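Local coordinates for MOBA relate protein (Mycobacterium sp., PDB 2WAW) that is of unknown function but carries a MobA-like nucleotidyltransferase domain, so it probably transfers a nucleotide to an acceptor such as a cofactor, at residues A[24-29]-A[186-191]. Residues are numbered along the deposited sequence; the frame is centred on the assembly and turned at random. Where two conformers were deposited one is given.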
loop_
_atom_site.group_PDB
_atom_site.type_symbol
_atom_site.label_atom_id
_atom_site.label_comp_id
_atom_site.label_asym_id
_atom_site.label_seq_id
_atom_site.Cartn_x
_atom_site.Cartn_y
_atom_site.Cartn_z
ATOM N N GLN A 24 6.566 -2.006 11.020
ATOM C CA GLN A 24 7.281 -1.218 10.007
ATOM C C GLN A 24 8.799 -1.381 10.171
ATOM O O GLN A 24 9.546 -1.333 9.190
ATOM C CB GLN A 24 6.890 0.283 10.123
ATOM C CG GLN A 24 5.389 0.610 9.866
ATOM C CD GLN A 24 4.450 0.326 11.052
ATOM O OE1 GLN A 24 3.203 0.382 10.918
ATOM N NE2 GLN A 24 5.027 0.012 12.206
ATOM N N LEU A 25 9.224 -1.587 11.400
ATOM C CA LEU A 25 10.633 -1.643 11.747
ATOM C C LEU A 25 11.225 -3.041 11.882
ATOM O O LEU A 25 12.367 -3.165 12.112
ATOM C CB LEU A 25 10.911 -0.801 13.009
ATOM C CG LEU A 25 10.499 0.658 12.923
ATOM C CD1 LEU A 25 10.549 1.311 14.196
ATOM C CD2 LEU A 25 11.321 1.417 11.921
ATOM N N LEU A 26 10.428 -4.058 11.709
ATOM C CA LEU A 26 10.940 -5.440 11.756
ATOM C C LEU A 26 12.053 -5.683 10.728
ATOM O O LEU A 26 11.923 -5.321 9.551
ATOM C CB LEU A 26 9.804 -6.410 11.512
ATOM C CG LEU A 26 8.702 -6.418 12.566
ATOM C CD1 LEU A 26 7.468 -7.144 12.006
ATOM C CD2 LEU A 26 9.177 -7.043 13.886
ATOM N N PRO A 27 13.163 -6.298 11.165
ATOM C CA PRO A 27 14.252 -6.586 10.252
ATOM C C PRO A 27 13.793 -7.487 9.114
ATOM O O PRO A 27 13.081 -8.466 9.346
ATOM C CB PRO A 27 15.252 -7.339 11.142
ATOM C CG PRO A 27 14.979 -6.836 12.508
ATOM C CD PRO A 27 13.478 -6.693 12.545
ATOM N N LEU A 28 14.197 -7.149 7.889
ATOM C CA LEU A 28 13.933 -7.981 6.740
ATOM C C LEU A 28 15.200 -7.905 5.897
ATOM O O LEU A 28 15.362 -7.015 5.054
ATOM C CB LEU A 28 12.680 -7.502 5.990
ATOM C CG LEU A 28 11.949 -8.518 5.109
ATOM C CD1 LEU A 28 11.255 -9.594 5.950
ATOM C CD2 LEU A 28 10.957 -7.797 4.231
ATOM N N GLY A 29 16.127 -8.807 6.200
ATOM C CA GLY A 29 17.436 -8.826 5.550
ATOM C C GLY A 29 18.247 -7.607 5.932
ATOM O O GLY A 29 18.398 -7.299 7.121
ATOM N N ASP A 186 3.626 -14.720 13.600
ATOM C CA ASP A 186 3.741 -15.841 12.674
ATOM C C ASP A 186 3.817 -15.364 11.216
ATOM O O ASP A 186 4.616 -15.883 10.449
ATOM C CB ASP A 186 2.587 -16.831 12.826
ATOM C CG ASP A 186 2.831 -18.114 12.062
ATOM O OD1 ASP A 186 3.679 -18.922 12.498
ATOM O OD2 ASP A 186 2.175 -18.324 11.023
ATOM N N ASP A 187 3.004 -14.377 10.848
ATOM C CA ASP A 187 3.044 -13.825 9.491
ATOM C C ASP A 187 4.458 -13.292 9.170
ATOM O O ASP A 187 4.982 -13.469 8.070
ATOM C CB ASP A 187 2.082 -12.653 9.367
ATOM C CG ASP A 187 0.620 -13.066 9.239
ATOM O OD1 ASP A 187 0.317 -14.229 8.946
ATOM O OD2 ASP A 187 -0.242 -12.183 9.392
ATOM N N TYR A 188 5.041 -12.602 10.140
ATOM C CA TYR A 188 6.376 -12.013 9.990
ATOM C C TYR A 188 7.412 -13.097 9.734
ATOM O O TYR A 188 8.213 -12.975 8.816
ATOM C CB TYR A 188 6.754 -11.216 11.235
ATOM C CG TYR A 188 8.213 -10.826 11.260
ATOM C CD1 TYR A 188 8.809 -10.143 10.176
ATOM C CD2 TYR A 188 8.996 -11.134 12.358
ATOM C CE1 TYR A 188 10.164 -9.804 10.208
ATOM C CE2 TYR A 188 10.328 -10.788 12.407
ATOM C CZ TYR A 188 10.906 -10.123 11.332
ATOM O OH TYR A 188 12.229 -9.766 11.390
ATOM N N GLU A 189 7.397 -14.156 10.543
ATOM C CA GLU A 189 8.380 -15.219 10.371
ATOM C C GLU A 189 8.223 -15.903 9.028
ATOM O O GLU A 189 9.225 -16.281 8.418
ATOM C CB GLU A 189 8.332 -16.224 11.513
ATOM C CG GLU A 189 8.672 -15.601 12.863
ATOM C CD GLU A 189 9.486 -16.526 13.740
ATOM O OE1 GLU A 189 9.559 -17.739 13.434
ATOM O OE2 GLU A 189 10.084 -16.029 14.708
ATOM N N ARG A 190 6.974 -16.031 8.550
ATOM C CA ARG A 190 6.707 -16.635 7.233
ATOM C C ARG A 190 7.275 -15.758 6.114
ATOM O O ARG A 190 7.864 -16.259 5.142
ATOM C CB ARG A 190 5.205 -16.824 6.994
ATOM C CG ARG A 190 4.520 -17.890 7.837
ATOM C CD ARG A 190 3.065 -18.052 7.370
ATOM N NE ARG A 190 2.128 -18.038 8.492
ATOM C CZ ARG A 190 1.173 -17.127 8.675
ATOM N NH1 ARG A 190 0.998 -16.152 7.800
ATOM N NH2 ARG A 190 0.376 -17.192 9.736
ATOM N N LEU A 191 7.092 -14.454 6.243
ATOM C CA LEU A 191 7.630 -13.539 5.262
ATOM C C LEU A 191 9.144 -13.526 5.294
ATOM O O LEU A 191 9.767 -13.528 4.304
ATOM C CB LEU A 191 7.060 -12.124 5.426
ATOM C CG LEU A 191 7.606 -11.044 4.522
ATOM C CD1 LEU A 191 7.218 -11.347 3.119
ATOM C CD2 LEU A 191 7.072 -9.694 4.988
#
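Y188, on the C-terminal helix 185-197, reaches across to L26, P27 and L28 of the short strand 27-28 and the turn before it, joining the far end of the chain to the early part of this MobA-like, GT-A type nucleotidyltransferase fold. Strand 27-28 pairs antiparallel with strand 31-32, apart from the central mixed sheet. The tyrosine ring leaves the helix with CG anti to its backbone N (chi1 168°), which points it toward L26 and P27. L26 lies over one face of the ring: its CD1 makes a CH-pi contact 4.0 Å from the ring centroid. At 22° off the normal, this methyl is displaced toward the rim, nearest Y188 CG and CD1. L26 CB sits over the other part of that rim, 3.7 Å from Y188 CE1. L26 also touches the side chain of W185, whose ring meets that of Y188 edge-to-face. At the tip of the ring the contact turns polar. The P27 carbonyl oxygen lies near the ring plane at the edge, and P27 CD comes within 3.5 Å of Y188 OH, setting the pyrrolidine beside the hydroxyl.

One helix turn on, L191 meets L28 at about a right angle, with L28 CD1 4.2 Å from L191 CG. That same methyl also approaches the tyrosine obliquely, 4.4 Å from Y188 CE1. L28 also touches L192 and V195, so the strand packs along helix 185-197, while L191 on L33 links that helix to helix 33-42. Strand and helix are thus joined by one hydrogen bond beside apolar contacts, the CH-pi contact among them: Y188 OH donates to P27 O at 2.6 Å, in the carbonyl plane. The angle at P27 O between its carbonyl carbon and Y188 OH is 138°, which places the hydroxyl on a lone pair.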